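Local structure of DisA protein (Sorangium cellulosum, 6CCA) at residues 70-73 and 74-78; 103-106 and 107-111; 261-264 and 265-268; 201-204 and 205-208. The protein probably transfers methyl groups to a carbon of the growing polyketide, installing a gem-dimethyl group on the disorazol assembly line. One frame throughout, in Å; residues are numbered along the deposited sequence.

Contact 1: 70-73 and 74-78; sequences LCIF and QDMGA
Phe73 and Ala78 meet where helix 55-75 ends in a Schellman motif, with Gly77 at positive phi (83°) as the first residue to leave helical geometry. The backbone bonds come first. Ala78 N reaches back five residues to Phe73 O at 2.8 Å, standing above the carbonyl plane, while Gly77 N bonds to Gln74 O. The preceding turn keeps its regular pattern, with Gln74 N on Leu70 O and Asp75 N on Cys71 O, the latter nearly straight at 173°. Apolar contacts follow. The CB of Ala78 approaches the Phe73 ring obliquely, 4.3 Å from CD1, and Ile72 CG2 lies 4.2 Å from Met76 SD. The rest of the Phe73 ring packs on Leu95 and on Tyr105, Leu109 and Leu112 of helix 102-114. Polar side chains make the third group. The extended Gln74 chain crosses Leu70, and its amide is held at both ends: OE1 accepts from Lys134 N, and NE2 donates to Thr132 O and Phe79 O. These bonds tie the helix end to the following chain and to the 132-134 loop, and should fix the rotation of the amide. Where the two side chains cross, Gln74 NE2 lies 3.8 Å from Leu70 CG.

Contact 2: 103-106 and 107-111; sequences RLYD and SLLAI
Tyr105 and Leu109, one turn apart on helix 102-114, form an i to i+4 CH-pi contact on the side of the helix that meets helices 55-75 and 88-95. Leu109 can be followed outward. Its CB rests 3.7 Å from Asp106 O, and CG is 3.6 Å from Tyr105 O, the same carbonyl that accepts the bond from Leu109 N. Because CG stands anti to the carbonyl carbon (chi1 -64°), the branch runs back toward the preceding turn, and CD1 arrives over one face of the Tyr105 ring. This methyl is 3.9 Å from the ring centroid and 30° off the normal, displaced toward the hydroxyl end, so that CE2 and CZ are its nearest ring atoms. The other methyl, CD2, turns toward helix 55-75. Tyr105 is fixed at its far end as well: OH is hydrogen-bonded to Ala88 O, which pins the ring to the start of helix 88-95 while Leu91 and Arg92 also touch it. One residue earlier, Leu104 and Leu108 repeat the i to i+4 spacing with aliphatic groups alone, near Thr345 and Leu346 of helix 342-346. Beneath them Leu108 N bonds to Leu104 O at 2.8 Å. In the leucine pair the methyls Leu104 CD1 and Leu108 CD2 meet at 3.9 Å.

Contact 3: 261-264 and 265-268; sequences SHAF and TRYG
A serine N-cap opens helix 262-272, where Ser261 O takes the first turn's bond from Thr265 N, and Ser261 OG accepts from Phe264 N at 2.9 Å in an almost straight capping bond. His262 O has two donors, Arg266 N and Thr265 OG1, the hydroxyl at 3.0 Å. Thr265 can make this bond because OG1 sits between its backbone N and carbonyl carbon (chi1 70°), leaving CG2 to lie against Ser261 O. On the outer side, His262 and Arg266 cross with ring and guanidinium planes 61° apart. Arg266 NH2 comes to the edge of the imidazole and gives a weak bond to ND1, 3.2 Å long and bent to 129°. The bend of the arginine at chi3 folds its guanidinium back, and one face lies over Ala263 CA. Tyr267 presents its edge to Ala263 O, with CD1 only 3.0 Å away, and its ring makes a cation-pi contact with Arg270. Thr265 and His262 touch Pro283, and Asp259 OD2 accepts from Ser261 N. The cap thus begins the helical leg of the beta-alpha-beta unit, between parallel strands 253-257 and 279-281 of the methyltransferase domain.

Contact 4: 201-204 and 205-208; sequences FNEL and VIKS
Glu203 lies alongside Ile206 on helix 196-216, both side chains pointing the same way, the glutamate exposed and the isoleucine buried. The glutamate chain bends at chi2 (-66°), which brings its carboxylate round beside the isoleucine tip, where OE1 is 4.1 Å from CD1. Ile206 rests its inner atoms on the backbone of the preceding turn: CB is near Glu203 O, and CG1 is 3.5 Å from Asn202 O. Beyond this helix, Ile206 touches Ser241, Val242 and Ala245 of helix 239-246. Asn202 O also accepts from Ile206 N, and the Asn202 amide has its own partner in Tyr192 O, reached through ND2. The contact is plain helical packing against the central sheet of the methyltransferase fold: Phe201 meets Gln402, Asn403 and Val404 of strand 402-409, while Val205 touches Asn335 of strand 330-337. Val205 itself places CG2 3.6 Å from Phe201 O. One turn after Leu204, Ser208 doubles its hold on it. Its OG stands anti to its own carbonyl carbon (chi1 -57°), and from there donates to Leu204 O at 2.9 Å, while Ser208 N donates to the same oxygen at 3.1 Å. The two donors come from opposite faces of the carbonyl plane. The bond to Leu204 O gives the buried hydroxyl a partner within the helix. Ser208 also touches Leu406 of strand 402-409.

How the contacts relate
Contacts 1 and 2 form one packed region, their centres 14 Å apart. Phe73, at the end of helix 55-75, joins them by placing CZ 3.9 Å from Leu109 CD2 and CE1 4.1 Å from Tyr105 CE1. Contacts 3 and 4 belong to another part of the chain, around the sheet of the methyltransferase fold; their centres are 24 Å apart and their nearest atoms about 17 Å. The separation between these groups is larger, with the centre of contact 2 about 34 Å from that of either contact 3 or contact 4. Contacts 1 and 2 both lie across the chain's centre from contact 4. Contact 3 lies in the beta-alpha-beta unit of strands 253-257 and 279-281.

Contact 1: 70-73 and 74-78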
loop_
_atom_site.group_PDB
_atom_site.type_symbol
_atom_site.label_atom_id
_atom_site.label_comp_id
_atom_site.label_asym_id
_atom_site.label_seq_id
_atom_site.Cartn_x
_atom_site.Cartn_y
_atom_site.Cartn_z
ATOM N N LEU A 70 -8.158 -22.283 -1.572
ATOM C CA LEU A 70 -8.530 -23.639 -1.998
ATOM C C LEU A 70 -10.071 -23.783 -2.034
ATOM O O LEU A 70 -10.656 -24.302 -3.029
ATOM C CB LEU A 70 -7.937 -24.670 -1.103
ATOM C CG LEU A 70 -8.245 -26.144 -1.471
ATOM C CD1 LEU A 70 -7.922 -26.515 -2.911
ATOM C CD2 LEU A 70 -7.527 -27.103 -0.489
ATOM N N CYS A 71 -10.717 -23.284 -0.981
ATOM C CA CYS A 71 -12.179 -23.270 -0.893
ATOM C C CYS A 71 -12.814 -22.532 -2.061
ATOM O O CYS A 71 -13.794 -23.046 -2.635
ATOM C CB CYS A 71 -12.651 -22.755 0.454
ATOM S SG CYS A 71 -14.385 -23.193 0.789
ATOM N N ILE A 72 -12.261 -21.394 -2.497
ATOM C CA ILE A 72 -12.825 -20.680 -3.641
ATOM C C ILE A 72 -12.808 -21.550 -4.922
ATOM O O ILE A 72 -13.818 -21.717 -5.633
ATOM C CB ILE A 72 -12.020 -19.385 -3.894
ATOM C CG1 ILE A 72 -12.345 -18.386 -2.775
ATOM C CG2 ILE A 72 -12.312 -18.830 -5.297
ATOM C CD1 ILE A 72 -11.380 -17.233 -2.642
ATOM N N PHE A 73 -11.672 -22.135 -5.217
ATOM C CA PHE A 73 -11.639 -23.112 -6.340
ATOM C C PHE A 73 -12.668 -24.263 -6.196
ATOM O O PHE A 73 -13.354 -24.620 -7.193
ATOM C CB PHE A 73 -10.231 -23.654 -6.534
ATOM C CG PHE A 73 -9.304 -22.701 -7.241
ATOM C CD1 PHE A 73 -9.301 -22.620 -8.633
ATOM C CD2 PHE A 73 -8.429 -21.931 -6.532
ATOM C CE1 PHE A 73 -8.436 -21.759 -9.303
ATOM C CE2 PHE A 73 -7.550 -21.068 -7.177
ATOM C CZ PHE A 73 -7.532 -20.983 -8.556
ATOM N N GLN A 74 -12.769 -24.856 -5.002
ATOM C CA GLN A 74 -13.700 -25.949 -4.781
ATOM C C GLN A 74 -15.114 -25.506 -5.012
ATOM O O GLN A 74 -15.902 -26.229 -5.685
ATOM C CB GLN A 74 -13.580 -26.535 -3.398
ATOM C CG GLN A 74 -12.228 -27.162 -3.187
ATOM C CD GLN A 74 -12.035 -27.786 -1.868
ATOM O OE1 GLN A 74 -12.708 -27.458 -0.867
ATOM N NE2 GLN A 74 -11.082 -28.721 -1.818
ATOM N N ASP A 75 -15.450 -24.306 -4.502
ATOM C CA ASP A 75 -16.746 -23.690 -4.835
ATOM C C ASP A 75 -16.958 -23.531 -6.324
ATOM O O ASP A 75 -18.066 -23.543 -6.743
ATOM C CB ASP A 75 -16.881 -22.300 -4.236
ATOM C CG ASP A 75 -16.961 -22.326 -2.707
ATOM O OD1 ASP A 75 -17.258 -23.374 -2.097
ATOM O OD2 ASP A 75 -16.756 -21.272 -2.089
ATOM N N MET A 76 -15.917 -23.293 -7.108
ATOM C CA MET A 76 -16.055 -23.253 -8.551
ATOM C C MET A 76 -15.955 -24.638 -9.251
ATOM O O MET A 76 -15.939 -24.682 -10.481
ATOM C CB MET A 76 -15.046 -22.288 -9.122
ATOM C CG MET A 76 -15.296 -20.835 -8.745
ATOM S SD MET A 76 -13.924 -19.752 -9.091
ATOM C CE MET A 76 -14.280 -19.331 -10.764
ATOM N N GLY A 77 -15.858 -25.725 -8.489
ATOM C CA GLY A 77 -15.771 -27.087 -9.036
ATOM C C GLY A 77 -14.374 -27.499 -9.460
ATOM O O GLY A 77 -14.207 -28.284 -10.406
ATOM N N ALA A 78 -13.360 -26.942 -8.804
ATOM C CA ALA A 78 -11.982 -27.344 -9.038
ATOM C C ALA A 78 -11.276 -27.727 -7.761
ATOM O O ALA A 78 -11.569 -27.258 -6.618
ATOM C CB ALA A 78 -11.218 -26.253 -9.793
#

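Contact 2: 103-106 and 107-111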
loop_
_atom_site.group_PDB
_atom_site.type_symbol
_atom_site.label_atom_id
_atom_site.label_comp_id
_atom_site.label_asym_id
_atom_site.label_seq_id
_atom_site.Cartn_x
_atom_site.Cartn_y
_atom_site.Cartn_z
ATOM N N ARG A 103 -2.951 -13.019 -14.917
ATOM C CA ARG A 103 -1.777 -13.017 -14.055
ATOM C C ARG A 103 -2.278 -13.257 -12.575
ATOM O O ARG A 103 -1.650 -14.006 -11.856
ATOM C CB ARG A 103 -0.977 -11.701 -14.139
ATOM C CG ARG A 103 -0.216 -11.500 -15.442
ATOM C CD ARG A 103 0.393 -10.110 -15.538
ATOM N NE ARG A 103 -0.650 -9.120 -15.781
ATOM C CZ ARG A 103 -0.464 -7.803 -15.804
ATOM N NH1 ARG A 103 0.733 -7.276 -15.571
ATOM N NH2 ARG A 103 -1.502 -7.024 -16.011
ATOM N N LEU A 104 -3.416 -12.708 -12.183
ATOM C CA LEU A 104 -3.917 -13.052 -10.817
ATOM C C LEU A 104 -4.090 -14.610 -10.692
ATOM O O LEU A 104 -3.692 -15.236 -9.736
ATOM C CB LEU A 104 -5.249 -12.361 -10.542
ATOM C CG LEU A 104 -5.886 -12.639 -9.143
ATOM C CD1 LEU A 104 -4.925 -12.420 -8.013
ATOM C CD2 LEU A 104 -7.173 -11.835 -8.999
ATOM N N TYR A 105 -4.705 -15.196 -11.717
ATOM C CA TYR A 105 -4.936 -16.639 -11.748
ATOM C C TYR A 105 -3.662 -17.365 -11.611
ATOM O O TYR A 105 -3.564 -18.250 -10.763
ATOM C CB TYR A 105 -5.682 -17.011 -13.052
ATOM C CG TYR A 105 -5.795 -18.516 -13.332
ATOM C CD1 TYR A 105 -6.732 -19.290 -12.681
ATOM C CD2 TYR A 105 -4.970 -19.132 -14.291
ATOM C CE1 TYR A 105 -6.833 -20.666 -12.940
ATOM C CE2 TYR A 105 -5.088 -20.487 -14.572
ATOM C CZ TYR A 105 -6.036 -21.246 -13.895
ATOM O OH TYR A 105 -6.176 -22.622 -14.136
ATOM N N ASP A 106 -2.620 -17.027 -12.392
ATOM C CA ASP A 106 -1.334 -17.688 -12.201
ATOM C C ASP A 106 -0.810 -17.517 -10.787
ATOM O O ASP A 106 -0.224 -18.451 -10.205
ATOM C CB ASP A 106 -0.246 -17.186 -13.153
ATOM C CG ASP A 106 -0.608 -17.408 -14.667
ATOM O OD1 ASP A 106 -1.428 -18.300 -15.020
ATOM O OD2 ASP A 106 -0.082 -16.602 -15.462
ATOM N N SER A 107 -0.918 -16.293 -10.246
ATOM C CA SER A 107 -0.501 -16.092 -8.860
ATOM C C SER A 107 -1.296 -16.968 -7.841
ATOM O O SER A 107 -0.694 -17.518 -6.899
ATOM C CB SER A 107 -0.626 -14.587 -8.480
ATOM O OG SER A 107 -0.075 -14.418 -7.183
ATOM N N LEU A 108 -2.572 -17.120 -8.064
ATOM C CA LEU A 108 -3.431 -17.922 -7.138
ATOM C C LEU A 108 -2.970 -19.403 -7.184
ATOM O O LEU A 108 -2.885 -20.053 -6.150
ATOM C CB LEU A 108 -4.905 -17.816 -7.479
ATOM C CG LEU A 108 -5.512 -16.402 -7.366
ATOM C CD1 LEU A 108 -6.967 -16.399 -7.805
ATOM C CD2 LEU A 108 -5.286 -15.777 -5.964
ATOM N N LEU A 109 -2.659 -19.909 -8.398
ATOM C CA LEU A 109 -2.102 -21.279 -8.494
ATOM C C LEU A 109 -0.820 -21.437 -7.719
ATOM O O LEU A 109 -0.621 -22.396 -6.963
ATOM C CB LEU A 109 -1.982 -21.689 -9.960
ATOM C CG LEU A 109 -3.300 -21.791 -10.733
ATOM C CD1 LEU A 109 -3.027 -22.150 -12.200
ATOM C CD2 LEU A 109 -4.356 -22.679 -10.035
ATOM N N ALA A 110 0.113 -20.456 -7.824
ATOM C CA ALA A 110 1.349 -20.517 -7.068
ATOM C C ALA A 110 1.150 -20.404 -5.570
ATOM O O ALA A 110 1.895 -20.989 -4.800
ATOM C CB ALA A 110 2.334 -19.414 -7.520
ATOM N N ILE A 111 0.156 -19.617 -5.111
ATOM C CA ILE A 111 -0.204 -19.655 -3.680
ATOM C C ILE A 111 -0.596 -21.076 -3.231
ATOM O O ILE A 111 -0.101 -21.554 -2.200
ATOM C CB ILE A 111 -1.390 -18.713 -3.345
ATOM C CG1 ILE A 111 -0.897 -17.274 -3.512
ATOM C CG2 ILE A 111 -1.836 -18.994 -1.929
ATOM C CD1 ILE A 111 -1.910 -16.165 -3.288
#

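Contact 3: 261-264 and 265-268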
loop_
_atom_site.group_PDB
_atom_site.type_symbol
_atom_site.label_atom_id
_atom_site.label_comp_id
_atom_site.label_asym_id
_atom_site.label_seq_id
_atom_site.Cartn_x
_atom_site.Cartn_y
_atom_site.Cartn_z
ATOM N N SER A 261 -8.169 11.121 -9.146
ATOM C CA SER A 261 -9.614 11.405 -9.278
ATOM C C SER A 261 -10.011 12.794 -8.871
ATOM O O SER A 261 -9.891 13.199 -7.714
ATOM C CB SER A 261 -10.438 10.385 -8.473
ATOM O OG SER A 261 -11.800 10.764 -8.353
ATOM N N HIS A 262 -10.556 13.508 -9.827
ATOM C CA HIS A 262 -11.131 14.794 -9.575
ATOM C C HIS A 262 -12.294 14.708 -8.596
ATOM O O HIS A 262 -12.389 15.517 -7.710
ATOM C CB HIS A 262 -11.486 15.438 -10.924
ATOM C CG HIS A 262 -12.014 16.808 -10.802
ATOM N ND1 HIS A 262 -13.363 17.054 -10.710
ATOM C CD2 HIS A 262 -11.399 18.014 -10.738
ATOM C CE1 HIS A 262 -13.557 18.353 -10.558
ATOM N NE2 HIS A 262 -12.385 18.960 -10.602
ATOM N N ALA A 263 -13.142 13.679 -8.712
ATOM C CA ALA A 263 -14.201 13.440 -7.764
ATOM C C ALA A 263 -13.702 13.287 -6.326
ATOM O O ALA A 263 -14.296 13.842 -5.394
ATOM C CB ALA A 263 -14.993 12.182 -8.138
ATOM N N PHE A 264 -12.675 12.451 -6.141
ATOM C CA PHE A 264 -12.104 12.284 -4.827
ATOM C C PHE A 264 -11.552 13.590 -4.253
ATOM O O PHE A 264 -11.718 13.841 -3.086
ATOM C CB PHE A 264 -11.036 11.188 -4.794
ATOM C CG PHE A 264 -11.559 9.787 -4.959
ATOM C CD1 PHE A 264 -12.921 9.465 -4.850
ATOM C CD2 PHE A 264 -10.687 8.786 -5.220
ATOM C CE1 PHE A 264 -13.356 8.151 -4.991
ATOM C CE2 PHE A 264 -11.091 7.473 -5.362
ATOM C CZ PHE A 264 -12.434 7.155 -5.256
ATOM N N THR A 265 -10.953 14.448 -5.040
ATOM C CA THR A 265 -10.457 15.691 -4.514
ATOM C C THR A 265 -11.626 16.624 -4.136
ATOM O O THR A 265 -11.533 17.306 -3.158
ATOM C CB THR A 265 -9.385 16.362 -5.442
ATOM O OG1 THR A 265 -9.956 16.854 -6.625
ATOM C CG2 THR A 265 -8.378 15.339 -5.917
ATOM N N ARG A 266 -12.705 16.609 -4.911
ATOM C CA ARG A 266 -13.869 17.435 -4.603
ATOM C C ARG A 266 -14.518 17.022 -3.281
ATOM O O ARG A 266 -14.885 17.868 -2.465
ATOM C CB ARG A 266 -14.895 17.361 -5.737
ATOM C CG ARG A 266 -16.233 18.002 -5.407
ATOM C CD ARG A 266 -17.288 17.637 -6.438
ATOM N NE ARG A 266 -16.716 17.463 -7.769
ATOM C CZ ARG A 266 -16.921 16.399 -8.538
ATOM N NH1 ARG A 266 -17.686 15.406 -8.108
ATOM N NH2 ARG A 266 -16.359 16.326 -9.737
ATOM N N TYR A 267 -14.652 15.715 -3.083
ATOM C CA TYR A 267 -15.254 15.159 -1.888
ATOM C C TYR A 267 -14.388 15.351 -0.702
ATOM O O TYR A 267 -14.863 15.622 0.404
ATOM C CB TYR A 267 -15.615 13.696 -2.065
ATOM C CG TYR A 267 -16.916 13.503 -2.778
ATOM C CD1 TYR A 267 -17.000 13.525 -4.181
ATOM C CD2 TYR A 267 -18.085 13.333 -2.066
ATOM C CE1 TYR A 267 -18.246 13.340 -4.851
ATOM C CE2 TYR A 267 -19.292 13.127 -2.716
ATOM C CZ TYR A 267 -19.378 13.135 -4.088
ATOM O OH TYR A 267 -20.602 12.963 -4.684
ATOM N N GLY A 268 -13.070 15.293 -0.903
ATOM C CA GLY A 268 -12.194 15.729 0.133
ATOM C C GLY A 268 -12.330 17.206 0.516
ATOM O O GLY A 268 -12.204 17.548 1.670
#

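Contact 4: 201-204 and 205-208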
loop_
_atom_site.group_PDB
_atom_site.type_symbol
_atom_site.label_atom_id
_atom_site.label_comp_id
_atom_site.label_asym_id
_atom_site.label_seq_id
_atom_site.Cartn_x
_atom_site.Cartn_y
_atom_site.Cartn_z
ATOM N N PHE A 201 1.857 2.453 11.729
ATOM C CA PHE A 201 2.427 3.117 10.559
ATOM C C PHE A 201 1.850 4.508 10.251
ATOM O O PHE A 201 2.605 5.373 9.826
ATOM C CB PHE A 201 2.522 2.193 9.345
ATOM C CG PHE A 201 3.437 1.031 9.607
ATOM C CD1 PHE A 201 4.799 1.168 9.548
ATOM C CD2 PHE A 201 2.894 -0.215 9.979
ATOM C CE1 PHE A 201 5.607 0.062 9.793
ATOM C CE2 PHE A 201 3.707 -1.276 10.294
ATOM C CZ PHE A 201 5.075 -1.098 10.225
ATOM N N ASN A 202 0.553 4.705 10.476
ATOM C CA ASN A 202 -0.077 6.038 10.325
ATOM C C ASN A 202 0.598 7.047 11.248
ATOM O O ASN A 202 0.920 8.204 10.878
ATOM C CB ASN A 202 -1.585 5.962 10.633
ATOM C CG ASN A 202 -2.392 5.223 9.578
ATOM O OD1 ASN A 202 -1.971 5.070 8.440
ATOM N ND2 ASN A 202 -3.619 4.856 9.941
ATOM N N GLU A 203 0.915 6.587 12.445
ATOM C CA GLU A 203 1.527 7.439 13.442
ATOM C C GLU A 203 2.958 7.753 13.104
ATOM O O GLU A 203 3.357 8.898 13.321
ATOM C CB GLU A 203 1.381 6.880 14.865
ATOM C CG GLU A 203 -0.079 6.877 15.334
ATOM C CD GLU A 203 -0.712 8.272 15.515
ATOM O OE1 GLU A 203 -0.017 9.293 15.709
ATOM O OE2 GLU A 203 -1.951 8.349 15.399
ATOM N N LEU A 204 3.674 6.792 12.491
ATOM C CA LEU A 204 5.020 7.057 12.004
ATOM C C LEU A 204 5.064 8.058 10.881
ATOM O O LEU A 204 5.960 8.880 10.823
ATOM C CB LEU A 204 5.774 5.770 11.553
ATOM C CG LEU A 204 6.330 4.871 12.622
ATOM C CD1 LEU A 204 6.941 3.665 11.933
ATOM C CD2 LEU A 204 7.385 5.673 13.420
ATOM N N VAL A 205 4.064 8.078 10.007
ATOM C CA VAL A 205 4.043 9.134 8.994
ATOM C C VAL A 205 3.855 10.544 9.645
ATOM O O VAL A 205 4.541 11.479 9.322
ATOM C CB VAL A 205 2.928 8.911 7.970
ATOM C CG1 VAL A 205 2.649 10.159 7.106
ATOM C CG2 VAL A 205 3.148 7.657 7.137
ATOM N N ILE A 206 2.904 10.650 10.552
ATOM C CA ILE A 206 2.590 11.886 11.254
ATOM C C ILE A 206 3.843 12.354 11.998
ATOM O O ILE A 206 4.208 13.503 11.929
ATOM C CB ILE A 206 1.420 11.714 12.224
ATOM C CG1 ILE A 206 0.106 11.604 11.439
ATOM C CG2 ILE A 206 1.260 12.952 13.147
ATOM C CD1 ILE A 206 -1.122 11.216 12.249
ATOM N N LYS A 207 4.476 11.453 12.706
ATOM C CA LYS A 207 5.696 11.793 13.430
ATOM C C LYS A 207 6.752 12.350 12.487
ATOM O O LYS A 207 7.477 13.325 12.823
ATOM C CB LYS A 207 6.238 10.517 14.129
ATOM C CG LYS A 207 7.511 10.721 14.979
ATOM C CD LYS A 207 7.248 11.754 16.004
ATOM C CE LYS A 207 8.225 11.724 17.183
ATOM N NZ LYS A 207 8.116 13.073 17.854
ATOM N N SER A 208 6.918 11.738 11.313
ATOM C CA SER A 208 7.885 12.212 10.389
ATOM C C SER A 208 7.602 13.634 10.003
ATOM O O SER A 208 8.513 14.437 9.870
ATOM C CB SER A 208 7.970 11.334 9.156
ATOM O OG SER A 208 8.264 9.948 9.413
#